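Local structure of aminopeptidase YwaD (6HC6) at residues A[107-112]-A[203-208]; A[151-156]-A[177-182]; A[181-186]-A[401-406]; A[326-331]-A[397-402]. The protein catalyses the zinc-dependent hydrolytic release of a range of N-terminal amino acids from peptides, working as a monomer that binds two zinc ions. All blocks are in the same frame, centred on the assembly; numbering follows the deposited sequence.

Contact 1 (A[107-112]-A[203-208])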
loop_
_atom_site.group_PDB
_atom_site.type_symbol
_atom_site.label_atom_id
_atom_site.label_comp_id
_atom_site.label_asym_id
_atom_site.label_seq_id
_atom_site.Cartn_x
_atom_site.Cartn_y
_atom_site.Cartn_z
ATOM N N ARG A 107 -16.068 -14.042 25.456
ATOM C CA ARG A 107 -15.441 -14.352 24.178
ATOM C C ARG A 107 -14.481 -13.227 23.827
ATOM O O ARG A 107 -14.877 -12.060 23.775
ATOM C CB ARG A 107 -16.506 -14.531 23.096
ATOM C CG ARG A 107 -15.998 -14.748 21.678
ATOM C CD ARG A 107 -17.160 -14.564 20.696
ATOM N NE ARG A 107 -16.860 -14.989 19.327
ATOM C CZ ARG A 107 -17.304 -16.117 18.779
ATOM N NH1 ARG A 107 -18.061 -16.948 19.484
ATOM N NH2 ARG A 107 -16.990 -16.417 17.528
ATOM N N ASP A 108 -13.217 -13.570 23.604
ATOM C CA ASP A 108 -12.247 -12.593 23.141
ATOM C C ASP A 108 -12.256 -12.574 21.619
ATOM O O ASP A 108 -12.335 -13.622 20.974
ATOM C CB ASP A 108 -10.851 -12.913 23.673
ATOM C CG ASP A 108 -10.766 -12.806 25.193
ATOM O OD1 ASP A 108 -11.373 -11.887 25.787
ATOM O OD2 ASP A 108 -10.085 -13.646 25.803
ATOM N N ILE A 109 -12.222 -11.370 21.052
ATOM C CA ILE A 109 -12.413 -11.174 19.619
ATOM C C ILE A 109 -11.240 -10.379 19.074
ATOM O O ILE A 109 -10.986 -9.254 19.521
ATOM C CB ILE A 109 -13.742 -10.456 19.315
ATOM C CG1 ILE A 109 -14.902 -11.229 19.932
ATOM C CG2 ILE A 109 -13.927 -10.264 17.802
ATOM C CD1 ILE A 109 -16.206 -10.512 19.844
ATOM N N LEU A 110 -10.529 -10.960 18.114
ATOM C CA LEU A 110 -9.446 -10.260 17.441
ATOM C C LEU A 110 -9.984 -9.091 16.632
ATOM O O LEU A 110 -11.028 -9.196 15.985
ATOM C CB LEU A 110 -8.705 -11.218 16.515
ATOM C CG LEU A 110 -7.983 -12.367 17.201
ATOM C CD1 LEU A 110 -7.153 -13.134 16.174
ATOM C CD2 LEU A 110 -7.109 -11.821 18.309
ATOM N N LEU A 111 -9.256 -7.975 16.648
ATOM C CA LEU A 111 -9.725 -6.770 15.993
ATOM C C LEU A 111 -8.578 -6.088 15.269
ATOM O O LEU A 111 -7.402 -6.328 15.549
ATOM C CB LEU A 111 -10.365 -5.793 17.000
ATOM C CG LEU A 111 -9.454 -5.105 18.026
ATOM C CD1 LEU A 111 -8.818 -3.817 17.485
ATOM C CD2 LEU A 111 -10.237 -4.774 19.280
ATOM N N GLN A 112 -8.944 -5.220 14.334
ATOM C CA GLN A 112 -8.010 -4.267 13.750
ATOM C C GLN A 112 -8.643 -2.896 13.878
ATOM O O GLN A 112 -9.771 -2.689 13.417
ATOM C CB GLN A 112 -7.709 -4.593 12.285
ATOM C CG GLN A 112 -6.583 -5.582 12.115
ATOM C CD GLN A 112 -5.254 -4.882 11.960
ATOM O OE1 GLN A 112 -4.924 -4.407 10.876
ATOM N NE2 GLN A 112 -4.497 -4.784 13.049
ATOM N N LYS A 203 -16.091 -12.003 10.365
ATOM C CA LYS A 203 -17.508 -12.237 10.095
ATOM C C LYS A 203 -18.167 -13.075 11.189
ATOM O O LYS A 203 -19.198 -12.682 11.757
ATOM C CB LYS A 203 -17.640 -12.926 8.736
ATOM C CG LYS A 203 -19.045 -13.333 8.340
ATOM C CD LYS A 203 -19.004 -14.251 7.134
ATOM C CE LYS A 203 -20.403 -14.636 6.669
ATOM N NZ LYS A 203 -21.021 -13.548 5.863
ATOM N N GLU A 204 -17.590 -14.236 11.500
ATOM C CA GLU A 204 -18.236 -15.121 12.469
ATOM C C GLU A 204 -18.277 -14.494 13.858
ATOM O O GLU A 204 -19.201 -14.763 14.636
ATOM C CB GLU A 204 -17.527 -16.477 12.507
ATOM C CG GLU A 204 -16.098 -16.439 13.026
ATOM C CD GLU A 204 -15.079 -16.199 11.928
ATOM O OE1 GLU A 204 -15.477 -15.744 10.830
ATOM O OE2 GLU A 204 -13.882 -16.471 12.170
ATOM N N ASP A 205 -17.306 -13.640 14.174
ATOM C CA ASP A 205 -17.302 -12.954 15.458
ATOM C C ASP A 205 -18.414 -11.918 15.531
ATOM O O ASP A 205 -19.114 -11.819 16.546
ATOM C CB ASP A 205 -15.942 -12.304 15.693
ATOM C CG ASP A 205 -14.849 -13.331 15.890
ATOM O OD1 ASP A 205 -15.174 -14.464 16.314
ATOM O OD2 ASP A 205 -13.673 -13.011 15.634
ATOM N N GLY A 206 -18.582 -11.122 14.471
ATOM C CA GLY A 206 -19.662 -10.151 14.470
ATOM C C GLY A 206 -21.026 -10.814 14.503
ATOM O O GLY A 206 -21.960 -10.307 15.133
ATOM N N GLU A 207 -21.157 -11.958 13.831
ATOM C CA GLU A 207 -22.428 -12.680 13.841
ATOM C C GLU A 207 -22.780 -13.153 15.244
ATOM O O GLU A 207 -23.944 -13.070 15.662
ATOM C CB GLU A 207 -22.373 -13.857 12.869
ATOM C CG GLU A 207 -22.435 -13.419 11.417
ATOM C CD GLU A 207 -22.030 -14.510 10.451
ATOM O OE1 GLU A 207 -21.458 -15.527 10.900
ATOM O OE2 GLU A 207 -22.281 -14.342 9.237
ATOM N N ALA A 208 -21.785 -13.636 15.992
ATOM C CA ALA A 208 -22.007 -13.955 17.395
ATOM C C ALA A 208 -22.387 -12.710 18.181
ATOM O O ALA A 208 -23.328 -12.739 18.983
ATOM C CB ALA A 208 -20.760 -14.603 17.991
HETATM O O HOH W 1 -13.499 -15.125 18.909
HETATM O O HOH W 2 -12.265 -11.085 14.568
HETATM O O HOH W 3 -11.440 -13.567 17.182
#
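Arg107 and Asp205 form the one salt bridge between the two segments. Arg107 NH2 lies 2.9 Å from Asp205 OD1, and with an N-H...O angle of 168° the bond is nearly straight; the oxygen sits in the guanidinium plane and is met almost along its C-O axis. A second, weak bond runs from Arg107 NE to the same oxygen at 3.5 Å, so one oxygen takes both N-H groups while the carboxylate plane stands 75° from the guanidinium.

Aliphatic groups pack against the ion pair. Ala208 CB sits over the centre of one guanidinium face, 3.9 Å from Arg107 CZ, and Ile109 CG2 touches Asp205 CB at 3.6 Å.

Three waters add a polar layer, all donating to the carboxylate. One joins Asp108 O to Asp205 OD1. The other two share Asp205 OD2, one held 2.6 Å from it and also bonded to Leu110 O, the other accepting from Leu110 N. An alanine in place of Asp205 would probably leave the Arg107 guanidinium without its anionic partner here and these waters without a common anchor.

Strand 107-113 lies between strands 97-104 and 198-201 in a mixed sheet, and helix 203-209 directly follows strand 198-201 within the PA domain. Ile109 also packs on Leu102 and Ile201 of those two neighbouring strands.

Contact 2 (A[151-156]-A[177-182])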
loop_
_atom_site.group_PDB
_atom_site.type_symbol
_atom_site.label_atom_id
_atom_site.label_comp_id
_atom_site.label_asym_id
_atom_site.label_seq_id
_atom_site.Cartn_x
_atom_site.Cartn_y
_atom_site.Cartn_z
ATOM N N ILE A 151 -22.034 -3.015 13.153
ATOM C CA ILE A 151 -22.395 -2.748 11.769
ATOM C C ILE A 151 -21.783 -3.830 10.899
ATOM O O ILE A 151 -20.587 -4.115 11.003
ATOM C CB ILE A 151 -21.897 -1.360 11.320
ATOM C CG1 ILE A 151 -22.291 -0.291 12.345
ATOM C CG2 ILE A 151 -22.440 -1.015 9.936
ATOM C CD1 ILE A 151 -21.816 1.107 11.985
ATOM N N SER A 152 -22.593 -4.422 10.039
ATOM C CA SER A 152 -22.040 -5.333 9.052
ATOM C C SER A 152 -21.360 -4.536 7.954
ATOM O O SER A 152 -21.810 -3.453 7.577
ATOM C CB SER A 152 -23.129 -6.212 8.447
ATOM O OG SER A 152 -22.623 -6.937 7.340
ATOM N N ARG A 153 -20.268 -5.080 7.441
ATOM C CA ARG A 153 -19.679 -4.527 6.233
ATOM C C ARG A 153 -20.666 -4.660 5.077
ATOM O O ARG A 153 -21.509 -5.565 5.054
ATOM C CB ARG A 153 -18.363 -5.247 5.936
ATOM C CG ARG A 153 -17.766 -4.990 4.569
ATOM C CD ARG A 153 -16.531 -5.845 4.333
ATOM N NE ARG A 153 -15.796 -5.360 3.158
ATOM C CZ ARG A 153 -14.892 -6.076 2.499
ATOM N NH1 ARG A 153 -14.618 -7.310 2.899
ATOM N NH2 ARG A 153 -14.272 -5.566 1.433
ATOM N N GLY A 154 -20.588 -3.726 4.136
ATOM C CA GLY A 154 -21.382 -3.781 2.919
ATOM C C GLY A 154 -22.036 -2.473 2.509
ATOM O O GLY A 154 -22.424 -1.652 3.342
ATOM N N ASP A 155 -22.158 -2.281 1.192
ATOM C CA ASP A 155 -22.830 -1.137 0.577
ATOM C C ASP A 155 -22.058 0.163 0.796
ATOM O O ASP A 155 -21.517 0.731 -0.158
ATOM C CB ASP A 155 -24.267 -0.989 1.098
ATOM C CG ASP A 155 -25.190 -2.097 0.606
ATOM O OD1 ASP A 155 -24.674 -3.128 0.128
ATOM O OD2 ASP A 155 -26.428 -1.932 0.696
ATOM N N LEU A 156 -22.005 0.635 2.043
ATOM C CA LEU A 156 -21.405 1.912 2.396
ATOM C C LEU A 156 -19.911 1.768 2.661
ATOM O O LEU A 156 -19.415 0.688 2.987
ATOM C CB LEU A 156 -22.077 2.496 3.639
ATOM C CG LEU A 156 -23.597 2.487 3.635
ATOM C CD1 LEU A 156 -24.158 3.159 4.879
ATOM C CD2 LEU A 156 -24.056 3.179 2.392
ATOM N N ASN A 177 -16.788 -8.180 9.111
ATOM C CA ASN A 177 -16.702 -8.548 7.707
ATOM C C ASN A 177 -17.955 -9.303 7.283
ATOM O O ASN A 177 -18.559 -10.032 8.069
ATOM C CB ASN A 177 -15.465 -9.410 7.470
ATOM C CG ASN A 177 -14.872 -9.213 6.101
ATOM O OD1 ASN A 177 -15.582 -8.937 5.134
ATOM N ND2 ASN A 177 -13.554 -9.370 6.000
ATOM N N ASN A 178 -18.366 -9.100 6.033
ATOM C CA ASN A 178 -19.390 -9.935 5.421
ATOM C C ASN A 178 -18.781 -11.058 4.599
ATOM O O ASN A 178 -19.514 -11.814 3.959
ATOM C CB ASN A 178 -20.324 -9.094 4.545
ATOM C CG ASN A 178 -19.606 -8.439 3.371
ATOM O OD1 ASN A 178 -18.387 -8.277 3.377
ATOM N ND2 ASN A 178 -20.370 -8.065 2.356
ATOM N N LYS A 179 -17.459 -11.174 4.604
ATOM C CA LYS A 179 -16.733 -12.222 3.908
ATOM C C LYS A 179 -15.872 -12.979 4.906
ATOM O O LYS A 179 -15.375 -12.403 5.884
ATOM C CB LYS A 179 -15.843 -11.637 2.794
ATOM C CG LYS A 179 -16.609 -10.909 1.704
ATOM C CD LYS A 179 -17.692 -11.805 1.138
ATOM C CE LYS A 179 -18.494 -11.114 0.049
ATOM N NZ LYS A 179 -19.622 -11.986 -0.400
ATOM N N GLU A 180 -15.693 -14.274 4.659
ATOM C CA GLU A 180 -14.755 -15.043 5.463
ATOM C C GLU A 180 -13.330 -14.577 5.183
ATOM O O GLU A 180 -12.993 -14.172 4.066
ATOM C CB GLU A 180 -14.901 -16.538 5.176
ATOM C CG GLU A 180 -13.602 -17.321 5.225
ATOM C CD GLU A 180 -13.805 -18.808 5.001
ATOM O OE1 GLU A 180 -12.872 -19.585 5.295
ATOM O OE2 GLU A 180 -14.899 -19.199 4.536
ATOM N N SER A 181 -12.496 -14.607 6.221
ATOM C CA SER A 181 -11.113 -14.166 6.081
ATOM C C SER A 181 -10.292 -14.751 7.222
ATOM O O SER A 181 -10.817 -15.070 8.291
ATOM C CB SER A 181 -11.012 -12.634 6.067
ATOM O OG SER A 181 -9.679 -12.186 5.807
ATOM N N LEU A 182 -8.983 -14.884 6.975
ATOM C CA LEU A 182 -8.068 -15.364 8.007
ATOM C C LEU A 182 -7.878 -14.347 9.125
ATOM O O LEU A 182 -7.524 -14.726 10.246
ATOM C CB LEU A 182 -6.703 -15.689 7.399
ATOM C CG LEU A 182 -6.653 -16.811 6.375
ATOM C CD1 LEU A 182 -5.255 -16.882 5.783
ATOM C CD2 LEU A 182 -7.032 -18.106 7.042
#
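Asn177 OD1 is gripped from opposite faces of its amide plane, by Arg153 NH1 across the contact and by the backbone N of Lys179. The arginine bond is 2.9 Å from NH1 to OD1, with an N-H...O angle of 160°, and the oxygen lies in the guanidinium plane. Lys179 N, 3.0 Å from Asn177 OD1, sits well above the carbonyl plane; this bond closes an Asx turn at the start of segment 177-182.

The arginine reaches its partner with an extended chain. CG is anti to the backbone N (chi1 168°), and the chain stays extended to NE, lying beside the Asn177 side chain and pointing the same way. Arg153 CD consequently comes within 3.3 Å of Asn177 OD1, while the Asn178 side chain crosses the arginine at about a right angle. Near the strand end, Ser152 OG donates to Arg153 O at 2.9 Å, and Ser152 OG also touches Asn178 CB at 4.2 Å.

Segment 151-156 takes in the end of strand 148-152 and the loop after it, and segment 177-182 follows the neighbouring parallel strand 172-176 of the PA domain. Arg153 uses NH1 for a neutral amide and NH2 for a salt bridge to the C-terminal carboxylate, Lys455 OXT, which probably balances part of its charge and couples the turn at Asn177 to the chain terminus.

Contact 3 (A[181-186]-A[401-406]). With ZN (zinc ion), chain E.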
loop_
_atom_site.group_PDB
_atom_site.type_symbol
_atom_site.label_atom_id
_atom_site.label_comp_id
_atom_site.label_asym_id
_atom_site.label_seq_id
_atom_site.Cartn_x
_atom_site.Cartn_y
_atom_site.Cartn_z
ATOM N N SER A 181 -12.496 -14.607 6.221
ATOM C CA SER A 181 -11.113 -14.166 6.081
ATOM C C SER A 181 -10.292 -14.751 7.222
ATOM O O SER A 181 -10.817 -15.070 8.291
ATOM C CB SER A 181 -11.012 -12.634 6.067
ATOM O OG SER A 181 -9.679 -12.186 5.807
ATOM N N LEU A 182 -8.983 -14.884 6.975
ATOM C CA LEU A 182 -8.068 -15.364 8.007
ATOM C C LEU A 182 -7.878 -14.347 9.125
ATOM O O LEU A 182 -7.524 -14.726 10.246
ATOM C CB LEU A 182 -6.703 -15.689 7.399
ATOM C CG LEU A 182 -6.653 -16.811 6.375
ATOM C CD1 LEU A 182 -5.255 -16.882 5.783
ATOM C CD2 LEU A 182 -7.032 -18.106 7.042
ATOM N N VAL A 183 -8.070 -13.064 8.838
ATOM C CA VAL A 183 -7.787 -12.016 9.815
ATOM C C VAL A 183 -8.958 -11.048 9.859
ATOM O O VAL A 183 -9.726 -10.921 8.892
ATOM C CB VAL A 183 -6.484 -11.253 9.479
ATOM C CG1 VAL A 183 -5.270 -12.152 9.641
ATOM C CG2 VAL A 183 -6.582 -10.667 8.092
ATOM N N PRO A 184 -9.109 -10.337 10.970
ATOM C CA PRO A 184 -10.128 -9.285 11.036
ATOM C C PRO A 184 -9.816 -8.193 10.030
ATOM O O PRO A 184 -8.655 -7.869 9.784
ATOM C CB PRO A 184 -10.030 -8.783 12.484
ATOM C CG PRO A 184 -8.663 -9.196 12.943
ATOM C CD PRO A 184 -8.388 -10.497 12.244
ATOM N N MET A 185 -10.871 -7.652 9.426
ATOM C CA MET A 185 -10.738 -6.604 8.424
ATOM C C MET A 185 -10.342 -5.282 9.074
ATOM O O MET A 185 -10.751 -4.969 10.192
ATOM C CB MET A 185 -12.067 -6.432 7.681
ATOM C CG MET A 185 -13.272 -6.497 8.625
ATOM S SD MET A 185 -14.647 -5.343 8.312
ATOM C CE MET A 185 -13.857 -3.769 8.633
ATOM N N THR A 186 -9.543 -4.499 8.358
ATOM C CA THR A 186 -9.237 -3.137 8.787
ATOM C C THR A 186 -10.330 -2.197 8.288
ATOM O O THR A 186 -10.575 -2.139 7.078
ATOM C CB THR A 186 -7.884 -2.704 8.240
ATOM O OG1 THR A 186 -6.874 -3.628 8.670
ATOM C CG2 THR A 186 -7.531 -1.322 8.741
ATOM N N HIS A 401 -3.243 -8.889 1.220
ATOM C CA HIS A 401 -3.594 -8.339 2.533
ATOM C C HIS A 401 -3.983 -9.420 3.543
ATOM O O HIS A 401 -4.764 -9.165 4.469
ATOM C CB HIS A 401 -4.702 -7.286 2.403
ATOM C CG HIS A 401 -4.211 -5.965 1.890
ATOM N ND1 HIS A 401 -4.982 -4.819 1.926
ATOM C CD2 HIS A 401 -3.028 -5.607 1.338
ATOM C CE1 HIS A 401 -4.289 -3.812 1.419
ATOM N NE2 HIS A 401 -3.107 -4.268 1.044
ATOM N N THR A 402 -3.434 -10.622 3.406
ATOM C CA THR A 402 -3.660 -11.721 4.336
ATOM C C THR A 402 -2.321 -12.288 4.778
ATOM O O THR A 402 -1.281 -11.998 4.175
ATOM C CB THR A 402 -4.498 -12.852 3.712
ATOM O OG1 THR A 402 -3.660 -13.652 2.875
ATOM C CG2 THR A 402 -5.692 -12.321 2.904
ATOM N N PRO A 403 -2.306 -13.108 5.834
ATOM C CA PRO A 403 -1.058 -13.801 6.197
ATOM C C PRO A 403 -0.529 -14.686 5.089
ATOM O O PRO A 403 0.637 -15.093 5.143
ATOM C CB PRO A 403 -1.456 -14.624 7.430
ATOM C CG PRO A 403 -2.597 -13.884 8.019
ATOM C CD PRO A 403 -3.352 -13.303 6.860
ATOM N N GLU A 404 -1.348 -15.013 4.093
ATOM C CA GLU A 404 -0.873 -15.845 2.994
ATOM C C GLU A 404 -0.166 -15.049 1.902
ATOM O O GLU A 404 0.236 -15.647 0.898
ATOM C CB GLU A 404 -2.039 -16.642 2.391
ATOM C CG GLU A 404 -2.715 -17.572 3.382
ATOM C CD GLU A 404 -1.866 -18.772 3.733
ATOM O OE1 GLU A 404 -2.106 -19.382 4.800
ATOM O OE2 GLU A 404 -0.959 -19.107 2.942
ATOM N N ASP A 405 -0.001 -13.728 2.053
ATOM C CA ASP A 405 0.854 -12.960 1.146
ATOM C C ASP A 405 2.313 -13.203 1.537
ATOM O O ASP A 405 3.017 -12.333 2.055
ATOM C CB ASP A 405 0.521 -11.471 1.170
ATOM C CG ASP A 405 1.319 -10.700 0.163
ATOM O OD1 ASP A 405 1.304 -9.456 0.208
ATOM O OD2 ASP A 405 1.976 -11.352 -0.673
ATOM N N SER A 406 2.765 -14.421 1.262
ATOM C CA SER A 406 4.032 -14.948 1.740
ATOM C C SER A 406 4.894 -15.361 0.558
ATOM O O SER A 406 4.423 -15.463 -0.575
ATOM C CB SER A 406 3.798 -16.156 2.643
ATOM O OG SER A 406 3.225 -17.202 1.871
HETATM ZN ZN ZN E . -1.667 -3.043 0.073
HETATM O O HOH W 4 -0.486 -1.549 -1.227
#
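Val183 and Pro403 meet tip to tip in the tightly packed part of this contact. Val183 CG1 lies 3.6 Å from Pro403 CD and equally near Pro403 CG, its position set by a chi1 of -68° that leaves CG1 anti to the carbonyl carbon. Leu182 CB adds a longer approach to Pro403 CD, at 4.1 Å.

The solvent side is formed by Leu182, an exposed residue, and Glu404. Leu182 CD1 rests on Glu404 CG at 3.6 Å, the two side chains crossing at about a right angle. The glutamate chain bends at chi2 (-72°), and its OE1 remains 4.1 Å from Leu182 CD1.

The proline belongs to a type I turn from Thr402 to Asp405. Thr402 OG1 accepts from Glu404 N at 2.9 Å, an ST turn laid over the same corner, while Asp405 N bonds to Thr402 O. Just before this turn, His401 NE2 binds a zinc ion at 2.1 Å; Asp262, Glu295 and Glu452 complete its protein ligands, and the imidazole ND1 is hydrogen-bonded to Asp453.

Segment 181-186 is a loop of the PA domain, whereas segment 401-406 belongs to the M28 peptidase domain, to which Asp405 ties it through the backbone N of Asn261 and Asp262. The two segments meet through aliphatic surfaces without a polar bond between them, so the PA loop leans on the zinc-binding loop without supplying a ligand to that zinc.

Contact 4 (A[326-331]-A[397-402]). With ZN (zinc ion), chain E.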
loop_
_atom_site.group_PDB
_atom_site.type_symbol
_atom_site.label_atom_id
_atom_site.label_comp_id
_atom_site.label_asym_id
_atom_site.label_seq_id
_atom_site.Cartn_x
_atom_site.Cartn_y
_atom_site.Cartn_z
ATOM N N GLY A 326 4.972 -9.932 -8.361
ATOM C CA GLY A 326 5.542 -11.266 -8.302
ATOM C C GLY A 326 4.647 -12.422 -7.897
ATOM O O GLY A 326 5.163 -13.476 -7.508
ATOM N N THR A 327 3.327 -12.285 -7.983
ATOM C CA THR A 327 2.489 -13.350 -7.444
ATOM C C THR A 327 2.658 -14.621 -8.263
ATOM O O THR A 327 2.876 -14.575 -9.479
ATOM C CB THR A 327 1.015 -12.952 -7.411
ATOM O OG1 THR A 327 0.279 -13.977 -6.734
ATOM C CG2 THR A 327 0.453 -12.826 -8.820
ATOM N N SER A 328 2.608 -15.762 -7.572
ATOM C CA SER A 328 2.558 -17.060 -8.234
ATOM C C SER A 328 1.148 -17.440 -8.647
ATOM O O SER A 328 0.983 -18.452 -9.342
ATOM C CB SER A 328 3.086 -18.169 -7.320
ATOM O OG SER A 328 2.290 -18.260 -6.149
ATOM N N TRP A 329 0.140 -16.667 -8.229
ATOM C CA TRP A 329 -1.253 -16.998 -8.518
ATOM C C TRP A 329 -1.423 -17.261 -10.001
ATOM O O TRP A 329 -1.167 -16.384 -10.826
ATOM C CB TRP A 329 -2.171 -15.854 -8.076
ATOM C CG TRP A 329 -3.654 -16.194 -8.130
ATOM C CD1 TRP A 329 -4.259 -17.328 -7.664
ATOM C CD2 TRP A 329 -4.699 -15.381 -8.679
ATOM N NE1 TRP A 329 -5.616 -17.268 -7.886
ATOM C CE2 TRP A 329 -5.910 -16.082 -8.507
ATOM C CE3 TRP A 329 -4.730 -14.119 -9.283
ATOM C CZ2 TRP A 329 -7.137 -15.571 -8.934
ATOM C CZ3 TRP A 329 -5.954 -13.615 -9.717
ATOM C CH2 TRP A 329 -7.139 -14.337 -9.529
ATOM N N GLU A 330 -1.847 -18.479 -10.338
ATOM C CA GLU A 330 -1.776 -18.903 -11.730
ATOM C C GLU A 330 -2.588 -17.997 -12.647
ATOM O O GLU A 330 -2.168 -17.732 -13.781
ATOM C CB GLU A 330 -2.226 -20.356 -11.855
ATOM C CG GLU A 330 -1.128 -21.352 -11.520
ATOM C CD GLU A 330 -1.215 -22.617 -12.355
ATOM O OE1 GLU A 330 -2.347 -23.054 -12.658
ATOM O OE2 GLU A 330 -0.151 -23.169 -12.712
ATOM N N LYS A 331 -3.717 -17.470 -12.172
ATOM C CA LYS A 331 -4.574 -16.675 -13.047
ATOM C C LYS A 331 -4.014 -15.295 -13.385
ATOM O O LYS A 331 -4.496 -14.673 -14.339
ATOM C CB LYS A 331 -5.944 -16.529 -12.411
ATOM C CG LYS A 331 -6.663 -17.873 -12.376
ATOM C CD LYS A 331 -7.964 -17.821 -11.618
ATOM C CE LYS A 331 -8.952 -16.908 -12.301
ATOM N NZ LYS A 331 -10.244 -17.620 -12.573
ATOM N N GLU A 397 -4.490 -11.640 -6.586
ATOM C CA GLU A 397 -4.529 -12.936 -5.947
ATOM C C GLU A 397 -5.404 -12.891 -4.698
ATOM O O GLU A 397 -5.601 -11.828 -4.098
ATOM C CB GLU A 397 -3.116 -13.380 -5.577
ATOM C CG GLU A 397 -2.451 -12.503 -4.529
ATOM C CD GLU A 397 -1.660 -11.355 -5.128
ATOM O OE1 GLU A 397 -0.784 -10.819 -4.414
ATOM O OE2 GLU A 397 -1.911 -10.978 -6.302
ATOM N N PRO A 398 -5.950 -14.042 -4.291
ATOM C CA PRO A 398 -6.757 -14.081 -3.064
ATOM C C PRO A 398 -5.943 -13.852 -1.801
ATOM O O PRO A 398 -6.531 -13.606 -0.742
ATOM C CB PRO A 398 -7.363 -15.491 -3.086
ATOM C CG PRO A 398 -6.442 -16.291 -3.949
ATOM C CD PRO A 398 -5.965 -15.335 -5.004
ATOM N N TRP A 399 -4.619 -13.903 -1.886
ATOM C CA TRP A 399 -3.771 -13.812 -0.705
ATOM C C TRP A 399 -3.472 -12.377 -0.297
ATOM O O TRP A 399 -2.936 -12.155 0.795
ATOM C CB TRP A 399 -2.474 -14.580 -0.969
ATOM C CG TRP A 399 -2.768 -15.945 -1.527
ATOM C CD1 TRP A 399 -3.600 -16.887 -0.988
ATOM C CD2 TRP A 399 -2.258 -16.510 -2.739
ATOM N NE1 TRP A 399 -3.630 -18.007 -1.783
ATOM C CE2 TRP A 399 -2.815 -17.800 -2.865
ATOM C CE3 TRP A 399 -1.381 -16.057 -3.725
ATOM C CZ2 TRP A 399 -2.519 -18.635 -3.938
ATOM C CZ3 TRP A 399 -1.091 -16.885 -4.782
ATOM C CH2 TRP A 399 -1.656 -18.160 -4.884
ATOM N N TYR A 400 -3.820 -11.413 -1.147
ATOM C CA TYR A 400 -3.568 -9.999 -0.912
ATOM C C TYR A 400 -4.105 -9.562 0.449
ATOM O O TYR A 400 -5.247 -9.873 0.811
ATOM C CB TYR A 400 -4.231 -9.227 -2.064
ATOM C CG TYR A 400 -4.515 -7.759 -1.887
ATOM C CD1 TYR A 400 -3.543 -6.804 -2.155
ATOM C CD2 TYR A 400 -5.784 -7.322 -1.517
ATOM C CE1 TYR A 400 -3.820 -5.459 -2.031
ATOM C CE2 TYR A 400 -6.067 -5.977 -1.383
ATOM C CZ TYR A 400 -5.079 -5.050 -1.642
ATOM O OH TYR A 400 -5.335 -3.703 -1.516
ATOM N N HIS A 401 -3.243 -8.889 1.220
ATOM C CA HIS A 401 -3.594 -8.339 2.533
ATOM C C HIS A 401 -3.983 -9.420 3.543
ATOM O O HIS A 401 -4.764 -9.165 4.469
ATOM C CB HIS A 401 -4.702 -7.286 2.403
ATOM C CG HIS A 401 -4.211 -5.965 1.890
ATOM N ND1 HIS A 401 -4.982 -4.819 1.926
ATOM C CD2 HIS A 401 -3.028 -5.607 1.338
ATOM C CE1 HIS A 401 -4.289 -3.812 1.419
ATOM N NE2 HIS A 401 -3.107 -4.268 1.044
ATOM N N THR A 402 -3.434 -10.622 3.406
ATOM C CA THR A 402 -3.660 -11.721 4.336
ATOM C C THR A 402 -2.321 -12.288 4.778
ATOM O O THR A 402 -1.281 -11.998 4.175
ATOM C CB THR A 402 -4.498 -12.852 3.712
ATOM O OG1 THR A 402 -3.660 -13.652 2.875
ATOM C CG2 THR A 402 -5.692 -12.321 2.904
HETATM ZN ZN ZN E . -1.667 -3.043 0.073
HETATM O O HOH W 5 0.890 -13.496 -4.221
HETATM O O HOH W 4 -0.486 -1.549 -1.227
#
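Thr327 OG1 is held by two partners, accepting from Trp329 N at 3.1 Å in an ST turn and hydrogen-bonding to a water at 2.6 Å. This hydroxyl also lies against Glu397, 3.6 Å from CB, while the glutamate's OE1 is bonded to Asn261. Trp329 then spreads its ring over the start of the other segment: Pro398 CD stands 3.5 Å from the five-membered ring centroid, and Glu397 CA lies over the six-membered ring, both as CH-pi contacts on one face.

Residues 397-400 form a type I turn in the M28 peptidase domain, leading directly to zinc ligand His401, whose ring lies against Tyr400. On this turn Trp399 offers its face to the edge of Trp329 in a T-shaped pair, planes 79° apart, with 5.3 Å between the centroids of the Trp329 five-membered and Trp399 six-membered rings. An alanine in place of Trp329 would probably leave Pro398 CD and the face of Trp399 without their aromatic partner and open a gap beside the turn. Trp399 CZ3 also touches Trp329 CB at 3.6 Å.

In the fold
From the N terminus, strand 107-113 is the first element involved; contact 1 closes a long loop when helix 203-209 returns to it. Contact 2 lies wholly within that loop, joining the chain at the C-terminal ends of two parallel strands, and Lys203 of contact 1 reaches Asn178 of contact 2. Contact 3 starts on Ser181 and Leu182, where contact 2 ends, and crosses contact 1 along the chain, running from the PA domain to the peptidase domain. Contact 4 opens only after contacts 1 and 2 have closed. It opens inside the span of contact 3, ends on the same stretch, sharing His401 and Thr402, and ties two peptidase-domain loops together beside the zinc site.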